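PDB 4WOD: taurocyamine kinase from Schistosoma mansoni, which catalyses the reversible transfer of phosphate between ATP and the guanidino compound taurocyamine, giving N-phosphotaurocyamine and ADP. Local coordinates for residues K255-F258 with F264-F267; D260-I265 with S270-T275; F131-T136 with E222-V227. The protein carries 4 engineered substitutions. All coordinates share one frame; numbering follows the deposited sequence.

How the contacts relate
From the N terminus, the chain first runs through 131-136, the loop after strand 117-126. Contact 3 closes on it 85 residues later, when 222-227 enters strand 225-232. Helix 236-251 follows, and contact 1 then closes a short hairpin over residues 259-263. Contact 2 overlaps it: 260-265 begins inside that hairpin and pairs with 270-275, past Cys268. The two contacts therefore interlock, sharing Phe264 and Ile265. Contact 3 meets contact 1 where Asp223 OD1 accepts a hydrogen bond from Phe267 N, 2.7 Å. Contacts 2 and 3 both reach the bound arginine. Together they tie the large sheet to the hairpin and the substrate pocket.

Contact 1: residues K255-F258 with F264-F267; sequences KFAF and FITF
Phe258 and Phe264 form a T-shaped aromatic pair. The edge of Phe258 points at the face of Phe264, with ring planes at 79° and centroids 4.9 Å apart. CD1 of Phe258 does the touching. It stands over the centre of the Phe264 ring, at nearly equal distances from all six ring carbons. Phe258 reaches this place with CG anti to the backbone N (chi1 178°), while Phe264 has its CG beside its own N. Both side chains lie on the same face of the small hairpin. The two residues are an antiparallel, non-hydrogen-bonded pair, with CA atoms 4.3 Å apart.

The backbone polar contacts gather on one carbonyl. Ile265 N donates to Ala257 O at 3.1 Å, with an N-H...O angle of 160°. Phe264 CA adds a CA-H...O contact to Ala257 O at 3.5 Å. A water donates to Ala257 O at 2.8 Å and also to Ile265 O at 2.9 Å. It thus bridges the two segments, alongside the direct bond from Ile265 N.

Apolar contacts fill in the rest. Ala257 CB meets Ile265 CG1 at 4.1 Å, and both residues are buried. Phe256 CB approaches Phe264 CE1 at 4.2 Å, although the Phe256 ring turns to helix 236-251.

The hairpin belongs to the C-terminal catalytic domain of the first repeat, beside the large antiparallel sheet. It lies against strand 117-126 and the loop that follows it. Arg126 makes a cation-pi contact with the Phe264 ring. Thr127 bonds to the backbone of Ala257 and, through OG1, to Ile265 O. The Phe256 ring rests on Ile247 and Ser251 of helix 236-251, the helix that leads into this segment.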
loop_
_atom_site.group_PDB
_atom_site.type_symbol
_atom_site.label_atom_id
_atom_site.label_comp_id
_atom_site.label_asym_id
_atom_site.label_seq_id
_atom_site.Cartn_x
_atom_site.Cartn_y
_atom_site.Cartn_z
ATOM N N LYS A 255 25.227 32.896 -4.489
ATOM C CA LYS A 255 25.419 31.935 -5.545
ATOM C C LYS A 255 24.985 30.577 -5.023
ATOM O O LYS A 255 25.611 30.045 -4.097
ATOM C CB LYS A 255 26.888 31.875 -5.984
ATOM C CG LYS A 255 27.519 33.207 -6.357
ATOM C CD LYS A 255 29.027 33.037 -6.591
ATOM C CE LYS A 255 29.656 34.258 -7.249
ATOM N NZ LYS A 255 29.117 34.512 -8.616
ATOM N N PHE A 256 23.932 30.013 -5.613
ATOM C CA PHE A 256 23.452 28.697 -5.190
ATOM C C PHE A 256 23.956 27.603 -6.123
ATOM O O PHE A 256 24.050 27.795 -7.341
ATOM C CB PHE A 256 21.930 28.662 -5.130
ATOM C CG PHE A 256 21.325 29.665 -4.183
ATOM C CD1 PHE A 256 21.815 29.822 -2.889
ATOM C CD2 PHE A 256 20.244 30.438 -4.582
ATOM C CE1 PHE A 256 21.254 30.738 -2.024
ATOM C CE2 PHE A 256 19.674 31.347 -3.720
ATOM C CZ PHE A 256 20.186 31.506 -2.433
ATOM N N ALA A 257 24.277 26.452 -5.543
ATOM C CA ALA A 257 24.795 25.314 -6.297
ATOM C C ALA A 257 23.696 24.617 -7.085
ATOM O O ALA A 257 22.706 24.166 -6.508
ATOM C CB ALA A 257 25.476 24.318 -5.351
ATOM N N PHE A 258 23.876 24.532 -8.403
ATOM C CA PHE A 258 22.907 23.912 -9.295
ATOM C C PHE A 258 23.638 23.251 -10.453
ATOM O O PHE A 258 24.557 23.833 -10.999
ATOM C CB PHE A 258 21.911 24.976 -9.804
ATOM C CG PHE A 258 20.864 24.462 -10.782
ATOM C CD1 PHE A 258 19.527 24.335 -10.389
ATOM C CD2 PHE A 258 21.189 24.179 -12.102
ATOM C CE1 PHE A 258 18.548 23.891 -11.295
ATOM C CE2 PHE A 258 20.220 23.721 -13.006
ATOM C CZ PHE A 258 18.902 23.581 -12.605
ATOM N N PHE A 264 19.106 21.817 -8.011
ATOM C CA PHE A 264 19.706 22.412 -6.809
ATOM C C PHE A 264 20.226 21.320 -5.875
ATOM O O PHE A 264 19.493 20.397 -5.474
ATOM C CB PHE A 264 18.712 23.293 -6.065
ATOM C CG PHE A 264 18.376 24.567 -6.780
ATOM C CD1 PHE A 264 19.304 25.601 -6.840
ATOM C CD2 PHE A 264 17.153 24.725 -7.397
ATOM C CE1 PHE A 264 19.005 26.785 -7.494
ATOM C CE2 PHE A 264 16.835 25.913 -8.058
ATOM C CZ PHE A 264 17.759 26.942 -8.090
ATOM N N ILE A 265 21.500 21.421 -5.552
ATOM C CA ILE A 265 22.126 20.479 -4.624
ATOM C C ILE A 265 21.582 20.678 -3.210
ATOM O O ILE A 265 21.388 21.819 -2.754
ATOM C CB ILE A 265 23.660 20.650 -4.620
ATOM C CG1 ILE A 265 24.227 20.517 -6.041
ATOM C CG2 ILE A 265 24.333 19.678 -3.637
ATOM C CD1 ILE A 265 23.819 19.254 -6.781
ATOM N N THR A 266 21.326 19.570 -2.524
ATOM C CA THR A 266 20.919 19.610 -1.122
ATOM C C THR A 266 21.703 18.576 -0.344
ATOM O O THR A 266 22.306 17.694 -0.950
ATOM C CB THR A 266 19.407 19.339 -0.952
ATOM O OG1 THR A 266 19.055 18.163 -1.707
ATOM C CG2 THR A 266 18.616 20.563 -1.450
ATOM N N PHE A 267 21.685 18.694 0.983
ATOM C CA PHE A 267 22.392 17.750 1.875
ATOM C C PHE A 267 21.833 16.331 1.758
ATOM O O PHE A 267 22.581 15.348 1.715
ATOM C CB PHE A 267 22.305 18.252 3.319
ATOM C CG PHE A 267 22.988 17.370 4.340
ATOM C CD1 PHE A 267 24.359 17.203 4.348
ATOM C CD2 PHE A 267 22.240 16.745 5.330
ATOM C CE1 PHE A 267 24.977 16.404 5.319
ATOM C CE2 PHE A 267 22.849 15.961 6.297
ATOM C CZ PHE A 267 24.217 15.790 6.284
HETATM O O HOH W 1 21.326 24.375 -4.107
#

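Contact 2: residues D260-I265 with S270-T275. With ARG (arginine), chain B.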
loop_
_atom_site.group_PDB
_atom_site.type_symbol
_atom_site.label_atom_id
_atom_site.label_comp_id
_atom_site.label_asym_id
_atom_site.label_seq_id
_atom_site.Cartn_x
_atom_site.Cartn_y
_atom_site.Cartn_z
ATOM N N ASP A 260 22.743 20.712 -14.203
ATOM C CA ASP A 260 21.639 20.376 -15.082
ATOM C C ASP A 260 21.232 18.911 -14.995
ATOM O O ASP A 260 20.320 18.486 -15.686
ATOM C CB ASP A 260 21.979 20.741 -16.534
ATOM C CG ASP A 260 22.211 22.237 -16.719
ATOM O OD1 ASP A 260 21.208 22.981 -16.847
ATOM O OD2 ASP A 260 23.390 22.666 -16.721
ATOM N N ARG A 261 21.890 18.156 -14.129
ATOM C CA ARG A 261 21.499 16.782 -13.857
ATOM C C ARG A 261 20.638 16.667 -12.581
ATOM O O ARG A 261 19.553 16.076 -12.606
ATOM C CB ARG A 261 22.759 15.931 -13.750
ATOM C CG ARG A 261 22.554 14.445 -13.636
ATOM C CD ARG A 261 23.911 13.769 -13.831
ATOM N NE ARG A 261 24.911 14.299 -12.907
ATOM C CZ ARG A 261 25.082 13.811 -11.691
ATOM N NH1 ARG A 261 24.326 12.799 -11.320
ATOM N NH2 ARG A 261 25.994 14.312 -10.861
ATOM N N LEU A 262 21.106 17.249 -11.474
ATOM C CA LEU A 262 20.399 17.127 -10.201
ATOM C C LEU A 262 19.618 18.370 -9.812
ATOM O O LEU A 262 18.967 18.386 -8.769
ATOM C CB LEU A 262 21.389 16.794 -9.068
ATOM C CG LEU A 262 22.254 15.559 -9.367
ATOM C CD1 LEU A 262 23.246 15.295 -8.254
ATOM C CD2 LEU A 262 21.378 14.341 -9.602
ATOM N N GLY A 263 19.701 19.426 -10.609
ATOM C CA GLY A 263 19.119 20.684 -10.177
ATOM C C GLY A 263 19.856 21.287 -8.984
ATOM O O GLY A 263 21.090 21.293 -8.957
ATOM N N PHE A 264 19.106 21.817 -8.011
ATOM C CA PHE A 264 19.706 22.412 -6.809
ATOM C C PHE A 264 20.226 21.320 -5.875
ATOM O O PHE A 264 19.493 20.397 -5.474
ATOM C CB PHE A 264 18.712 23.293 -6.065
ATOM C CG PHE A 264 18.376 24.567 -6.780
ATOM C CD1 PHE A 264 19.304 25.601 -6.840
ATOM C CD2 PHE A 264 17.153 24.725 -7.397
ATOM C CE1 PHE A 264 19.005 26.785 -7.494
ATOM C CE2 PHE A 264 16.835 25.913 -8.058
ATOM C CZ PHE A 264 17.759 26.942 -8.090
ATOM N N ILE A 265 21.500 21.421 -5.552
ATOM C CA ILE A 265 22.126 20.479 -4.624
ATOM C C ILE A 265 21.582 20.678 -3.210
ATOM O O ILE A 265 21.388 21.819 -2.754
ATOM C CB ILE A 265 23.660 20.650 -4.620
ATOM C CG1 ILE A 265 24.227 20.517 -6.041
ATOM C CG2 ILE A 265 24.333 19.678 -3.637
ATOM C CD1 ILE A 265 23.819 19.254 -6.781
ATOM N N SER A 270 16.949 13.275 -1.165
ATOM C CA SER A 270 15.501 13.285 -1.391
ATOM C C SER A 270 14.976 14.650 -1.846
ATOM O O SER A 270 13.923 14.732 -2.495
ATOM C CB SER A 270 14.757 12.842 -0.125
ATOM O OG SER A 270 14.940 13.766 0.931
ATOM N N ASN A 271 15.705 15.708 -1.507
ATOM C CA ASN A 271 15.290 17.085 -1.802
ATOM C C ASN A 271 16.040 17.768 -2.940
ATOM O O ASN A 271 16.103 18.992 -2.979
ATOM C CB ASN A 271 15.437 17.949 -0.553
ATOM C CG ASN A 271 14.358 17.666 0.471
ATOM O OD1 ASN A 271 13.176 17.591 0.136
ATOM N ND2 ASN A 271 14.759 17.492 1.719
ATOM N N LEU A 272 16.618 16.986 -3.845
ATOM C CA LEU A 272 17.297 17.533 -5.030
ATOM C C LEU A 272 16.301 18.050 -6.056
ATOM O O LEU A 272 15.080 17.819 -5.938
ATOM C CB LEU A 272 18.180 16.458 -5.676
ATOM C CG LEU A 272 19.358 15.983 -4.824
ATOM C CD1 LEU A 272 19.972 14.702 -5.438
ATOM C CD2 LEU A 272 20.443 17.084 -4.651
ATOM N N GLY A 273 16.819 18.735 -7.071
ATOM C CA GLY A 273 15.988 19.203 -8.175
ATOM C C GLY A 273 15.378 20.558 -7.885
ATOM O O GLY A 273 16.093 21.571 -7.888
ATOM N N THR A 274 14.065 20.583 -7.634
ATOM C CA THR A 274 13.395 21.812 -7.229
ATOM C C THR A 274 13.617 22.135 -5.766
ATOM O O THR A 274 13.511 23.294 -5.379
ATOM C CB THR A 274 11.861 21.766 -7.448
ATOM O OG1 THR A 274 11.272 20.729 -6.636
ATOM C CG2 THR A 274 11.541 21.530 -8.920
ATOM N N THR A 275 13.890 21.091 -4.970
ATOM C CA THR A 275 13.887 21.104 -3.506
ATOM C C THR A 275 12.511 21.468 -2.936
ATOM O O THR A 275 12.350 21.584 -1.735
ATOM C CB THR A 275 14.942 22.080 -2.901
ATOM O OG1 THR A 275 14.422 23.411 -2.855
ATOM C CG2 THR A 275 16.230 22.076 -3.704
HETATM N N ARG B . 14.298 9.581 2.750
HETATM C CA ARG B . 15.276 10.005 3.714
HETATM C C ARG B . 15.921 8.936 4.577
HETATM O O ARG B . 15.209 8.086 5.167
HETATM C CB ARG B . 14.746 11.112 4.549
HETATM C CG ARG B . 14.866 12.435 3.872
HETATM C CD ARG B . 15.867 13.211 4.648
HETATM N NE ARG B . 16.037 14.511 4.072
HETATM C CZ ARG B . 16.012 15.610 4.773
HETATM N NH1 ARG B . 16.177 16.760 4.192
HETATM N NH2 ARG B . 15.795 15.545 6.057
HETATM O OXT ARG B . 17.154 9.060 4.543
#
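The edge of the Phe264 ring meets the carbonyl of Gly273, whose O lies near the ring plane, 3.4 Å from CD2. Thr275 CG2 packs on the Phe264 side chain at CB, 3.6 Å away. The Arg261 guanidinium has Leu262 CG over one face, and its NH1 makes a salt bridge to Asp78.

Two local motifs meet here. A classic beta bulge of the hairpin sets Leu262 and Gly263 together opposite Asn259. Leu272 to Thr275 form a type II' beta turn. In this turn Thr275 OG1, held between its backbone N and carbonyl carbon (chi1 84°), donates to Thr274 O and also bonds to Gly125 N. Gly263 and Gly273 bring the backbones together with CA atoms only 4.0 Å apart. The backbones are in close contact here, and the backbone angles of both residues favour glycine.

Phe264 N donates to Gly273 O at 3.0 Å, and the bond is nearly straight (167°). Gly273 N returns a weak, bent bond to Leu262 O (119°).

Leu272 supplies the apolar side. Its CD2 lies 3.5 Å from Phe264 O and also touches Ile265 CA, while its CD1 faces Leu262 CD1 more loosely. Tyr70 and Ile81, from helices 69-72 and 74-84, pack on both leucines. This links the hairpin to the helical N-terminal part of the repeat.

Ser270 and Asn271 line the arginine pocket. Asn271 OD1 accepts from Arg123, a predicted ATP-binding residue. Asn271 ND2 comes within 2.9 Å of NH1 of the bound arginine. Ser270 OG lies 3.2 Å from CG of the bound arginine and receives a weak hydrogen bond from its NE at 3.4 Å.

Contact 3: residues F131-T136 with E222-V227; sequences FGFGPT and EDHIRV. With ARG (arginine), chain B.
The backbones of 131-136 and 222-227 do not pair as strands; the nearest CA atoms, of Phe133 and Asp223, are 7.4 Å apart. The loop follows strand 117-126 of the large antiparallel sheet of the phosphagen kinase catalytic domain. His224 stands just before strand 225-232, next to 117-126 in that sheet.

The His224 ring spans the gap. NE2 donates to Gly132 O at 2.7 Å and 161°, and this oxygen lies close to the ring plane. At the same edge, CE1 approaches Phe131 O at 3.5 Å. ND1 is hydrogen-bonded to the backbone N of Val128, an N-H donor, so ND1 acts as acceptor. Both ring nitrogens are thus held, which fixes the ring's rotation and is consistent with a proton on NE2.

Phe133 comes to one face of this imidazole in an offset edge-to-face pair, with planes at 63°. Its CD1 is 3.6 Å from His224 NE2, and CE1 lies above the ring toward its rim. Phe133 also makes an edge-to-face pair with Phe267. Phe131 CB touches His224 CE1 at 3.7 Å, while its ring turns away to Leu145 and Lys148 of helix 139-154. A water joins the segments near Glu222, accepting from Gly134 N and donating to Glu222 O.

Glu222 and Arg226 lie at the substrate site. Arg226, a predicted ATP-binding residue, forms a salt bridge from NH1 to Asp223 OD2 at 2.6 Å, and a long one to Glu222 OE1. With CG anti to the backbone N (chi1 164°) and the chain extended beyond it, Glu222 reaches the bound arginine. Its OE2 receives a weak bond from the ligand's NH2. Glu222 OE1 accepts a very short hydrogen bond from the ligand's NH1, 2.5 Å.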
loop_
_atom_site.group_PDB
_atom_site.type_symbol
_atom_site.label_atom_id
_atom_site.label_comp_id
_atom_site.label_asym_id
_atom_site.label_seq_id
_atom_site.Cartn_x
_atom_site.Cartn_y
_atom_site.Cartn_z
ATOM N N PHE A 131 31.048 26.261 0.020
ATOM C CA PHE A 131 31.010 25.844 1.425
ATOM C C PHE A 131 30.583 24.395 1.517
ATOM O O PHE A 131 29.756 23.962 0.741
ATOM C CB PHE A 131 30.032 26.687 2.258
ATOM C CG PHE A 131 30.417 28.129 2.382
ATOM C CD1 PHE A 131 31.160 28.573 3.474
ATOM C CD2 PHE A 131 30.034 29.041 1.409
ATOM C CE1 PHE A 131 31.505 29.902 3.606
ATOM C CE2 PHE A 131 30.384 30.388 1.527
ATOM C CZ PHE A 131 31.121 30.814 2.624
ATOM N N GLY A 132 31.137 23.665 2.481
ATOM C CA GLY A 132 30.773 22.275 2.669
ATOM C C GLY A 132 29.486 22.128 3.456
ATOM O O GLY A 132 28.784 23.113 3.715
ATOM N N PHE A 133 29.156 20.878 3.774
ATOM C CA PHE A 133 28.053 20.555 4.657
ATOM C C PHE A 133 28.639 20.194 6.021
ATOM O O PHE A 133 29.850 20.282 6.203
ATOM C CB PHE A 133 27.212 19.398 4.093
ATOM C CG PHE A 133 26.443 19.751 2.835
ATOM C CD1 PHE A 133 25.856 21.006 2.691
ATOM C CD2 PHE A 133 26.321 18.830 1.796
ATOM C CE1 PHE A 133 25.140 21.325 1.532
ATOM C CE2 PHE A 133 25.622 19.133 0.634
ATOM C CZ PHE A 133 25.022 20.376 0.490
ATOM N N GLY A 134 27.773 19.787 6.954
ATOM C CA GLY A 134 28.169 19.356 8.289
ATOM C C GLY A 134 29.560 18.745 8.456
ATOM O O GLY A 134 30.358 19.244 9.264
ATOM N N PRO A 135 29.856 17.662 7.708
ATOM C CA PRO A 135 31.122 16.928 7.847
ATOM C C PRO A 135 32.368 17.668 7.368
ATOM O O PRO A 135 33.468 17.269 7.737
ATOM C CB PRO A 135 30.898 15.675 6.978
ATOM C CG PRO A 135 29.407 15.501 6.951
ATOM C CD PRO A 135 28.898 16.914 6.875
ATOM N N THR A 136 32.212 18.709 6.557
ATOM C CA THR A 136 33.377 19.337 5.964
ATOM C C THR A 136 33.541 20.818 6.331
ATOM O O THR A 136 34.565 21.420 6.012
ATOM C CB THR A 136 33.368 19.219 4.395
ATOM O OG1 THR A 136 32.070 19.556 3.891
ATOM C CG2 THR A 136 33.740 17.799 3.942
ATOM N N GLU A 222 20.501 22.148 8.376
ATOM C CA GLU A 222 20.834 20.907 7.670
ATOM C C GLU A 222 21.374 21.300 6.306
ATOM O O GLU A 222 22.551 21.069 5.986
ATOM C CB GLU A 222 19.612 19.995 7.523
ATOM C CG GLU A 222 19.804 18.908 6.479
ATOM C CD GLU A 222 18.657 17.912 6.418
ATOM O OE1 GLU A 222 18.200 17.622 5.294
ATOM O OE2 GLU A 222 18.232 17.399 7.481
ATOM N N ASP A 223 20.494 21.914 5.515
ATOM C CA ASP A 223 20.923 22.661 4.355
ATOM C C ASP A 223 21.419 24.028 4.781
ATOM O O ASP A 223 21.179 24.463 5.919
ATOM C CB ASP A 223 19.777 22.786 3.336
ATOM C CG ASP A 223 19.526 21.477 2.595
ATOM O OD1 ASP A 223 20.495 20.914 2.045
ATOM O OD2 ASP A 223 18.377 20.982 2.604
ATOM N N HIS A 224 22.143 24.695 3.882
ATOM C CA HIS A 224 22.679 26.009 4.174
ATOM C C HIS A 224 21.511 26.942 4.493
ATOM O O HIS A 224 21.496 27.638 5.527
ATOM C CB HIS A 224 23.519 26.530 2.998
ATOM C CG HIS A 224 24.821 25.796 2.843
ATOM N ND1 HIS A 224 25.647 25.952 1.754
ATOM C CD2 HIS A 224 25.426 24.885 3.643
ATOM C CE1 HIS A 224 26.716 25.189 1.896
ATOM N NE2 HIS A 224 26.613 24.536 3.042
ATOM N N ILE A 225 20.532 26.923 3.599
ATOM C CA ILE A 225 19.315 27.711 3.739
ATOM C C ILE A 225 18.094 26.835 3.524
ATOM O O ILE A 225 18.044 26.053 2.568
ATOM C CB ILE A 225 19.256 28.862 2.718
ATOM C CG1 ILE A 225 20.644 29.476 2.511
ATOM C CG2 ILE A 225 18.244 29.885 3.163
ATOM C CD1 ILE A 225 20.746 30.452 1.337
ATOM N N ARG A 226 17.119 26.955 4.419
ATOM C CA ARG A 226 15.801 26.391 4.182
ATOM C C ARG A 226 14.811 27.543 4.301
ATOM O O ARG A 226 14.770 28.232 5.323
ATOM C CB ARG A 226 15.455 25.255 5.160
ATOM C CG ARG A 226 14.211 24.501 4.693
ATOM C CD ARG A 226 13.940 23.170 5.403
ATOM N NE ARG A 226 15.010 22.160 5.356
ATOM C CZ ARG A 226 15.657 21.724 4.270
ATOM N NH1 ARG A 226 16.583 20.782 4.414
ATOM N NH2 ARG A 226 15.426 22.212 3.052
ATOM N N VAL A 227 14.062 27.775 3.233
ATOM C CA VAL A 227 13.092 28.863 3.185
ATOM C C VAL A 227 11.670 28.307 3.162
ATOM O O VAL A 227 11.334 27.399 2.372
ATOM C CB VAL A 227 13.329 29.762 1.965
ATOM C CG1 VAL A 227 12.543 31.062 2.103
ATOM C CG2 VAL A 227 14.821 30.055 1.812
HETATM N N ARG B . 14.298 9.581 2.750
HETATM C CA ARG B . 15.276 10.005 3.714
HETATM C C ARG B . 15.921 8.936 4.577
HETATM O O ARG B . 15.209 8.086 5.167
HETATM C CB ARG B . 14.746 11.112 4.549
HETATM C CG ARG B . 14.866 12.435 3.872
HETATM C CD ARG B . 15.867 13.211 4.648
HETATM N NE ARG B . 16.037 14.511 4.072
HETATM C CZ ARG B . 16.012 15.610 4.773
HETATM N NH1 ARG B . 16.177 16.760 4.192
HETATM N NH2 ARG B . 15.795 15.545 6.057
HETATM O OXT ARG B . 17.154 9.060 4.543
HETATM O O HOH W 2 24.585 19.375 6.942
#